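Local atomic coordinates of alternansucrase (Leuconostoc mesenteroides, PDB entry 6HVG), a protein that belongs to glycoside hydrolase family 70, combining a TIM-barrel-type region with repeats of the choline-binding and cell-wall-binding kind. Residues N452-M457 and N478-V483; D413-P418 and E499-A504. All coordinates share one frame; numbering follows the deposited sequence.

Contact 1. Residues N452-M457 and N478-V483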
ATOM      1  N   ASN A 452     -15.689  29.478  13.854  1.00 47.70           N
ATOM      2  CA  ASN A 452     -15.020  28.320  14.449  1.00 48.63           C
ATOM      3  C   ASN A 452     -13.828  28.747  15.306  1.00 51.79           C
ATOM      4  O   ASN A 452     -13.643  28.228  16.404  1.00 62.03           O
ATOM      5  CB  ASN A 452     -14.581  27.322  13.379  1.00 45.30           C
ATOM      6  CG  ASN A 452     -15.746  26.569  12.763  1.00 42.98           C
ATOM      7  OD1 ASN A 452     -16.830  26.519  13.317  1.00 43.98           O
ATOM      8  ND2 ASN A 452     -15.512  25.961  11.622  1.00 41.81           N
ATOM      9  N   TYR A 453     -13.044  29.696  14.809  1.00 50.40           N
ATOM     10  CA  TYR A 453     -11.943  30.262  15.571  1.00 49.15           C
ATOM     11  C   TYR A 453     -12.446  30.813  16.895  1.00 52.32           C
ATOM     12  O   TYR A 453     -11.879  30.517  17.929  1.00 53.13           O
ATOM     13  CB  TYR A 453     -11.254  31.375  14.783  1.00 47.01           C
ATOM     14  CG  TYR A 453     -10.372  32.291  15.612  1.00 45.64           C
ATOM     15  CD1 TYR A 453      -9.048  31.971  15.878  1.00 45.95           C
ATOM     16  CD2 TYR A 453     -10.854  33.475  16.112  1.00 46.98           C
ATOM     17  CE1 TYR A 453      -8.236  32.814  16.623  1.00 46.88           C
ATOM     18  CE2 TYR A 453     -10.055  34.331  16.865  1.00 48.81           C
ATOM     19  CZ  TYR A 453      -8.748  34.005  17.113  1.00 47.99           C
ATOM     20  OH  TYR A 453      -7.991  34.869  17.863  1.00 47.25           O
ATOM     21  N   LEU A 454     -13.513  31.607  16.854  1.00 54.15           N
ATOM     22  CA  LEU A 454     -14.071  32.228  18.052  1.00 53.95           C
ATOM     23  C   LEU A 454     -14.534  31.199  19.057  1.00 53.52           C
ATOM     24  O   LEU A 454     -14.196  31.308  20.238  1.00 58.58           O
ATOM     25  CB  LEU A 454     -15.251  33.146  17.715  1.00 54.43           C
ATOM     26  CG  LEU A 454     -14.879  34.375  16.902  1.00 55.29           C
ATOM     27  CD1 LEU A 454     -16.143  35.056  16.430  1.00 57.46           C
ATOM     28  CD2 LEU A 454     -14.027  35.367  17.691  1.00 56.65           C
ATOM     29  N   ASN A 455     -15.270  30.193  18.591  1.00 52.67           N
ATOM     30  CA  ASN A 455     -15.720  29.118  19.472  1.00 51.32           C
ATOM     31  C   ASN A 455     -14.546  28.313  20.070  1.00 53.68           C
ATOM     32  O   ASN A 455     -14.577  27.954  21.238  1.00 55.54           O
ATOM     33  CB  ASN A 455     -16.652  28.167  18.737  1.00 48.78           C
ATOM     34  CG  ASN A 455     -17.952  28.806  18.363  1.00 48.21           C
ATOM     35  OD1 ASN A 455     -18.273  29.900  18.811  1.00 57.09           O
ATOM     36  ND2 ASN A 455     -18.720  28.130  17.546  1.00 46.76           N
ATOM     37  N   PHE A 456     -13.523  28.028  19.270  1.00 55.55           N
ATOM     38  CA  PHE A 456     -12.365  27.277  19.743  1.00 59.96           C
ATOM     39  C   PHE A 456     -11.566  28.042  20.819  1.00 61.04           C
ATOM     40  O   PHE A 456     -11.242  27.484  21.863  1.00 67.46           O
ATOM     41  CB  PHE A 456     -11.469  26.922  18.564  1.00 59.78           C
ATOM     42  CG  PHE A 456     -10.270  26.102  18.925  1.00 61.67           C
ATOM     43  CD1 PHE A 456     -10.363  24.727  19.001  1.00 64.05           C
ATOM     44  CD2 PHE A 456      -9.029  26.697  19.109  1.00 63.29           C
ATOM     45  CE1 PHE A 456      -9.249  23.957  19.292  1.00 64.35           C
ATOM     46  CE2 PHE A 456      -7.915  25.939  19.421  1.00 63.96           C
ATOM     47  CZ  PHE A 456      -8.037  24.569  19.530  1.00 64.61           C
ATOM     48  N   MET A 457     -11.250  29.307  20.561  1.00 60.55           N
ATOM     49  CA  MET A 457     -10.487  30.121  21.512  1.00 64.17           C
ATOM     50  C   MET A 457     -11.266  30.377  22.796  1.00 64.80           C
ATOM     51  O   MET A 457     -10.680  30.365  23.881  1.00 68.24           O
ATOM     52  CB  MET A 457     -10.093  31.460  20.905  1.00 65.52           C
ATOM     53  CG  MET A 457      -9.139  31.348  19.730  1.00 66.15           C
ATOM     54  SD  MET A 457      -7.427  31.015  20.168  1.00 67.94           S
ATOM     55  CE  MET A 457      -7.258  29.381  19.504  1.00 62.86           C
ATOM     56  N   ASN A 478     -16.906  40.030  14.506  1.00 50.74           N
ATOM     57  CA  ASN A 478     -15.764  40.936  14.660  1.00 51.72           C
ATOM     58  C   ASN A 478     -15.655  41.516  16.074  1.00 52.44           C
ATOM     59  O   ASN A 478     -14.558  41.647  16.603  1.00 50.54           O
ATOM     60  CB  ASN A 478     -15.831  42.057  13.615  1.00 50.17           C
ATOM     61  CG  ASN A 478     -15.554  41.563  12.200  1.00 47.74           C
ATOM     62  OD1 ASN A 478     -14.902  40.555  12.025  1.00 48.07           O
ATOM     63  ND2 ASN A 478     -16.045  42.267  11.206  1.00 47.65           N
ATOM     64  N   ASP A 479     -16.790  41.859  16.683  1.00 54.16           N
ATOM     65  CA  ASP A 479     -16.812  42.307  18.089  1.00 54.90           C
ATOM     66  C   ASP A 479     -16.290  41.190  19.003  1.00 56.32           C
ATOM     67  O   ASP A 479     -15.531  41.444  19.937  1.00 61.71           O
ATOM     68  CB  ASP A 479     -18.234  42.694  18.532  1.00 53.04           C
ATOM     69  CG  ASP A 479     -18.690  44.027  17.980  1.00 54.34           C
ATOM     70  OD1 ASP A 479     -17.864  44.760  17.403  1.00 54.30           O
ATOM     71  OD2 ASP A 479     -19.897  44.355  18.123  1.00 52.97           O
ATOM     72  N   ALA A 480     -16.709  39.953  18.725  1.00 51.93           N
ATOM     73  CA  ALA A 480     -16.286  38.791  19.493  1.00 52.07           C
ATOM     74  C   ALA A 480     -14.811  38.474  19.284  1.00 54.62           C
ATOM     75  O   ALA A 480     -14.157  37.986  20.195  1.00 58.25           O
ATOM     76  CB  ALA A 480     -17.136  37.583  19.140  1.00 48.88           C
ATOM     77  N   ALA A 481     -14.289  38.767  18.102  1.00 54.64           N
ATOM     78  CA  ALA A 481     -12.863  38.602  17.838  1.00 53.43           C
ATOM     79  C   ALA A 481     -12.028  39.524  18.704  1.00 54.68           C
ATOM     80  O   ALA A 481     -10.973  39.139  19.163  1.00 61.80           O
ATOM     81  CB  ALA A 481     -12.572  38.835  16.364  1.00 52.08           C
ATOM     82  N   PHE A 482     -12.517  40.739  18.930  1.00 57.18           N
ATOM     83  CA  PHE A 482     -11.776  41.730  19.705  1.00 58.40           C
ATOM     84  C   PHE A 482     -11.762  41.432  21.201  1.00 60.16           C
ATOM     85  O   PHE A 482     -10.726  41.606  21.831  1.00 59.91           O
ATOM     86  CB  PHE A 482     -12.289  43.138  19.441  1.00 57.14           C
ATOM     87  CG  PHE A 482     -11.427  44.206  20.046  1.00 59.79           C
ATOM     88  CD1 PHE A 482     -10.161  44.482  19.528  1.00 60.95           C
ATOM     89  CD2 PHE A 482     -11.869  44.934  21.155  1.00 62.44           C
ATOM     90  CE1 PHE A 482      -9.360  45.472  20.096  1.00 62.68           C
ATOM     91  CE2 PHE A 482     -11.074  45.917  21.728  1.00 62.49           C
ATOM     92  CZ  PHE A 482      -9.818  46.184  21.199  1.00 62.49           C
ATOM     93  N   VAL A 483     -12.869  40.935  21.759  1.00 61.15           N
ATOM     94  CA  VAL A 483     -12.847  40.518  23.166  1.00 63.23           C
ATOM     95  C   VAL A 483     -11.892  39.328  23.344  1.00 63.34           C
ATOM     96  O   VAL A 483     -11.242  39.219  24.372  1.00 71.07           O
ATOM     97  CB  VAL A 483     -14.244  40.220  23.789  1.00 61.42           C
ATOM     98  CG1 VAL A 483     -15.174  41.380  23.566  1.00 61.60           C
ATOM     99  CG2 VAL A 483     -14.865  38.962  23.239  1.00 66.19           C
TER

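Contact 2. Residues D413-P418 and E499-A504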
ATOM      1  N   ASP A 413      -1.360  29.345   9.598  1.00 52.88           N
ATOM      2  CA  ASP A 413      -0.643  29.517  10.866  1.00 52.59           C
ATOM      3  C   ASP A 413       0.391  30.639  10.802  1.00 53.01           C
ATOM      4  O   ASP A 413       1.266  30.759  11.666  1.00 55.57           O
ATOM      5  CB  ASP A 413       0.029  28.199  11.267  1.00 55.15           C
ATOM      6  CG  ASP A 413       0.996  27.684  10.202  1.00 54.02           C
ATOM      7  OD1 ASP A 413       1.138  28.318   9.141  1.00 57.59           O
ATOM      8  OD2 ASP A 413       1.614  26.647  10.430  1.00 52.26           O
ATOM      9  N   THR A 414       0.302  31.474   9.762  1.00 52.28           N
ATOM     10  CA  THR A 414       1.115  32.702   9.651  1.00 50.77           C
ATOM     11  C   THR A 414       0.864  33.633  10.812  1.00 51.04           C
ATOM     12  O   THR A 414      -0.283  33.840  11.218  1.00 54.11           O
ATOM     13  CB  THR A 414       0.789  33.491   8.359  1.00 49.98           C
ATOM     14  OG1 THR A 414       1.426  32.879   7.242  1.00 46.92           O
ATOM     15  CG2 THR A 414       1.304  34.931   8.438  1.00 52.03           C
ATOM     16  N   TRP A 415       1.954  34.182  11.337  1.00 54.60           N
ATOM     17  CA  TRP A 415       1.919  35.296  12.258  1.00 52.03           C
ATOM     18  C   TRP A 415       2.461  36.517  11.524  1.00 51.96           C
ATOM     19  O   TRP A 415       3.317  36.382  10.641  1.00 48.42           O
ATOM     20  CB  TRP A 415       2.766  34.983  13.494  1.00 52.93           C
ATOM     21  CG  TRP A 415       2.134  33.992  14.438  1.00 52.60           C
ATOM     22  CD1 TRP A 415       1.413  32.878  14.104  1.00 51.33           C
ATOM     23  CD2 TRP A 415       2.183  34.023  15.868  1.00 51.46           C
ATOM     24  NE1 TRP A 415       0.990  32.243  15.230  1.00 51.82           N
ATOM     25  CE2 TRP A 415       1.454  32.922  16.329  1.00 52.35           C
ATOM     26  CE3 TRP A 415       2.765  34.879  16.802  1.00 55.01           C
ATOM     27  CZ2 TRP A 415       1.290  32.649  17.695  1.00 55.44           C
ATOM     28  CZ3 TRP A 415       2.598  34.609  18.167  1.00 56.91           C
ATOM     29  CH2 TRP A 415       1.881  33.499  18.590  1.00 56.76           C
ATOM     30  N   TYR A 416       1.948  37.699  11.885  1.00 52.44           N
ATOM     31  CA  TYR A 416       2.362  38.961  11.277  1.00 53.56           C
ATOM     32  C   TYR A 416       2.655  40.011  12.346  1.00 56.48           C
ATOM     33  O   TYR A 416       2.377  39.792  13.526  1.00 62.73           O
ATOM     34  CB  TYR A 416       1.311  39.467  10.273  1.00 52.74           C
ATOM     35  CG  TYR A 416       0.099  40.121  10.883  1.00 51.83           C
ATOM     36  CD1 TYR A 416      -0.818  39.391  11.607  1.00 51.69           C
ATOM     37  CD2 TYR A 416      -0.130  41.491  10.732  1.00 54.98           C
ATOM     38  CE1 TYR A 416      -1.928  39.996  12.173  1.00 55.04           C
ATOM     39  CE2 TYR A 416      -1.245  42.102  11.284  1.00 55.48           C
ATOM     40  CZ  TYR A 416      -2.138  41.348  12.004  1.00 55.39           C
ATOM     41  OH  TYR A 416      -3.249  41.946  12.558  1.00 57.20           O
ATOM     42  N   ARG A 417       3.230  41.140  11.928  1.00 57.02           N
ATOM     43  CA  ARG A 417       3.535  42.242  12.827  1.00 58.89           C
ATOM     44  C   ARG A 417       2.480  43.321  12.679  1.00 57.98           C
ATOM     45  O   ARG A 417       2.487  44.037  11.685  1.00 61.76           O
ATOM     46  CB  ARG A 417       4.922  42.820  12.518  1.00 61.02           C
ATOM     47  CG  ARG A 417       5.363  43.925  13.476  1.00 61.85           C
ATOM     48  CD  ARG A 417       6.559  44.717  12.968  1.00 63.15           C
ATOM     49  NE  ARG A 417       6.963  45.756  13.926  1.00 65.28           N
ATOM     50  CZ  ARG A 417       7.936  46.641  13.724  1.00 63.77           C
ATOM     51  NH1 ARG A 417       8.618  46.649  12.586  1.00 64.07           N
ATOM     52  NH2 ARG A 417       8.230  47.516  14.674  1.00 61.19           N
ATOM     53  N   PRO A 418       1.564  43.446  13.656  1.00 58.38           N
ATOM     54  CA  PRO A 418       0.607  44.558  13.570  1.00 60.15           C
ATOM     55  C   PRO A 418       1.275  45.876  13.873  1.00 60.38           C
ATOM     56  O   PRO A 418       2.262  45.892  14.571  1.00 65.10           O
ATOM     57  CB  PRO A 418      -0.429  44.235  14.662  1.00 60.60           C
ATOM     58  CG  PRO A 418       0.315  43.401  15.633  1.00 61.36           C
ATOM     59  CD  PRO A 418       1.273  42.578  14.807  1.00 58.83           C
ATOM     60  N   GLU A 499       4.224  31.129  23.322  1.00 78.18           N
ATOM     61  CA  GLU A 499       4.267  29.735  22.864  1.00 76.14           C
ATOM     62  C   GLU A 499       2.953  29.024  23.108  1.00 70.31           C
ATOM     63  O   GLU A 499       2.549  28.175  22.323  1.00 66.21           O
ATOM     64  CB  GLU A 499       5.427  28.960  23.515  1.00 82.00           C
ATOM     65  CG  GLU A 499       6.824  29.475  23.160  1.00 85.55           C
ATOM     66  CD  GLU A 499       7.141  29.440  21.658  1.00 88.91           C
ATOM     67  OE1 GLU A 499       6.715  28.479  20.963  1.00 88.86           O
ATOM     68  OE2 GLU A 499       7.822  30.378  21.170  1.00 83.26           O
ATOM     69  N   TRP A 500       2.294  29.355  24.209  1.00 70.15           N
ATOM     70  CA  TRP A 500       0.951  28.823  24.493  1.00 72.56           C
ATOM     71  C   TRP A 500      -0.037  29.123  23.340  1.00 75.33           C
ATOM     72  O   TRP A 500      -0.901  28.301  23.025  1.00 69.94           O
ATOM     73  CB  TRP A 500       0.409  29.380  25.823  1.00 75.22           C
ATOM     74  CG  TRP A 500       0.087  30.808  25.720  1.00 76.80           C
ATOM     75  CD1 TRP A 500       0.953  31.857  25.855  1.00 76.81           C
ATOM     76  CD2 TRP A 500      -1.181  31.367  25.374  1.00 78.45           C
ATOM     77  NE1 TRP A 500       0.294  33.034  25.650  1.00 79.30           N
ATOM     78  CE2 TRP A 500      -1.021  32.765  25.349  1.00 79.60           C
ATOM     79  CE3 TRP A 500      -2.444  30.821  25.093  1.00 74.63           C
ATOM     80  CZ2 TRP A 500      -2.082  33.631  25.050  1.00 74.73           C
ATOM     81  CZ3 TRP A 500      -3.487  31.684  24.797  1.00 74.55           C
ATOM     82  CH2 TRP A 500      -3.298  33.075  24.782  1.00 72.48           C
ATOM     83  N   LEU A 501       0.110  30.303  22.721  1.00 74.70           N
ATOM     84  CA  LEU A 501      -0.728  30.728  21.589  1.00 70.55           C
ATOM     85  C   LEU A 501      -0.340  30.002  20.296  1.00 66.79           C
ATOM     86  O   LEU A 501      -1.203  29.534  19.569  1.00 67.45           O
ATOM     87  CB  LEU A 501      -0.628  32.241  21.391  1.00 71.90           C
ATOM     88  CG  LEU A 501      -1.557  32.918  20.369  1.00 72.60           C
ATOM     89  CD1 LEU A 501      -3.040  32.791  20.686  1.00 74.78           C
ATOM     90  CD2 LEU A 501      -1.211  34.394  20.293  1.00 73.59           C
ATOM     91  N   ARG A 502       0.953  29.865  20.029  1.00 63.53           N
ATOM     92  CA  ARG A 502       1.407  29.070  18.880  1.00 61.50           C
ATOM     93  C   ARG A 502       0.740  27.698  18.884  1.00 62.09           C
ATOM     94  O   ARG A 502       0.271  27.218  17.861  1.00 63.70           O
ATOM     95  CB  ARG A 502       2.926  28.891  18.887  1.00 57.96           C
ATOM     96  CG  ARG A 502       3.715  30.160  18.614  1.00 56.72           C
ATOM     97  CD  ARG A 502       3.877  30.413  17.131  1.00 55.32           C
ATOM     98  NE  ARG A 502       4.648  31.625  16.864  1.00 54.58           N
ATOM     99  CZ  ARG A 502       4.886  32.130  15.656  1.00 54.74           C
ATOM    100  NH1 ARG A 502       4.409  31.555  14.565  1.00 54.55           N
ATOM    101  NH2 ARG A 502       5.590  33.243  15.534  1.00 57.73           N
ATOM    102  N   ASP A 503       0.708  27.063  20.048  1.00 64.93           N
ATOM    103  CA  ASP A 503       0.116  25.727  20.184  1.00 68.34           C
ATOM    104  C   ASP A 503      -1.402  25.756  20.030  1.00 65.33           C
ATOM    105  O   ASP A 503      -1.985  24.816  19.498  1.00 64.47           O
ATOM    106  CB  ASP A 503       0.507  25.099  21.533  1.00 74.60           C
ATOM    107  CG  ASP A 503       2.023  24.881  21.667  1.00 80.32           C
ATOM    108  OD1 ASP A 503       2.722  24.818  20.618  1.00 81.01           O
ATOM    109  OD2 ASP A 503       2.513  24.763  22.822  1.00 83.33           O
ATOM    110  N   ALA A 504      -2.035  26.825  20.509  1.00 62.89           N
ATOM    111  CA  ALA A 504      -3.482  27.022  20.326  1.00 60.44           C
ATOM    112  C   ALA A 504      -3.849  27.243  18.848  1.00 57.52           C
ATOM    113  O   ALA A 504      -4.787  26.643  18.338  1.00 55.44           O
ATOM    114  CB  ALA A 504      -3.957  28.186  21.170  1.00 60.15           C
TER

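Contact 1. Residues N452-M457 and N478-V483
L454, on helix 447-462, presses its two methyl groups against consecutive alanines, A480 and A481, of helix 474-495. The leucine is extended, with CG opposite its own carbonyl carbon (chi1 -66°) and CD1 anti to CA (chi2 170°), which carries the branched end straight at the neighbouring helix. The two branches divide the work unevenly. CD1 meets the methyl of A480, 3.8 Å from its CB. CD2 lies against the peptide joining the two alanines, 3.4 Å from A481 N, and also comes to 4.0 Å from A481 CB. With nothing beyond CB on either alanine, the leucine reaches main-chain atoms as well as methyls, and the CA atoms of L454 and A481 come within 6.5 Å. L477 and Y468 also touch L454. On helix 447-462, one turn after Y453, M457 lays its CG over one face of the Y453 ring, toward the rim; that ring in turn packs on I484 and I488 and meets W444. No hydrogen bond crosses between 452-457 and 478-483, and the asparagines N452, N455 and N478 bond elsewhere. The pairing therefore rests on apolar fit and burial, without directional bonds to set its angle.

Contact 2. Residues D413-P418 and E499-A504
One face of the W415 indole carries the guanidinium of R502, the two planes only 4° apart and their centres separated by 3.5 Å. This parallel cation-pi stack joins the small antiparallel pair of strands 415-416 and 437-438 to the first turns of helix 499-511. CZ stands over the five-membered ring, 17° off its normal; NH1 lies above the CG-CD1 bond, and NH2 above CD2 and CE3. The aliphatic part of the arginine continues the cover, its CD making a CH-pi contact 3.8 Å from the centroid of the six-membered ring. A bend at chi2 (-85°) folds the chain so that carbon and guanidinium alike lie along the indole. At the far end of the ring system L501 approaches obliquely, and the CB of L501 sits over a face of the W500 ring, 4.0 Å above that plane.

E404 holds the charge of R502 through a salt bridge to NH2, and its backbone is hydrogen-bonded to that of W415, so one residue braces both partners of the stack. The carboxylate of D413 stays farther off: its OD2 is 7.0 Å from R502 NH1 and hydrogen-bonds instead to the hydroxyl of Y1260, although the negative charge may still add a favourable background. P438, on the partner strand, touches both W415 and L501 and extends the apolar side of the junction. Within that apolar patch L501 sets its CD2 methyl 3.6 Å from W415 CH2.

How the contacts relate
The two contacts lie about 15 Å apart, centre to centre, and draw on neighbouring helices: helix 474-495 receives the leucine of contact 1, and helix 499-511, next in the chain, supplies the arginine of contact 2. Contact 1 is nested within the loop that contact 2 closes. They also touch directly, F456 CE2 lying 3.4 Å from A504 O, and I488 packs against Y453 from one contact and L501 from the other. Both are peripheral to the chain as a whole, contact 1 the more locally buried. Contact 1 is helix on helix, without polar bonds. Contact 2 joins a strand to a helix, is only partly buried, and adds a charged, flat-stacked group to its hydrocarbon packing.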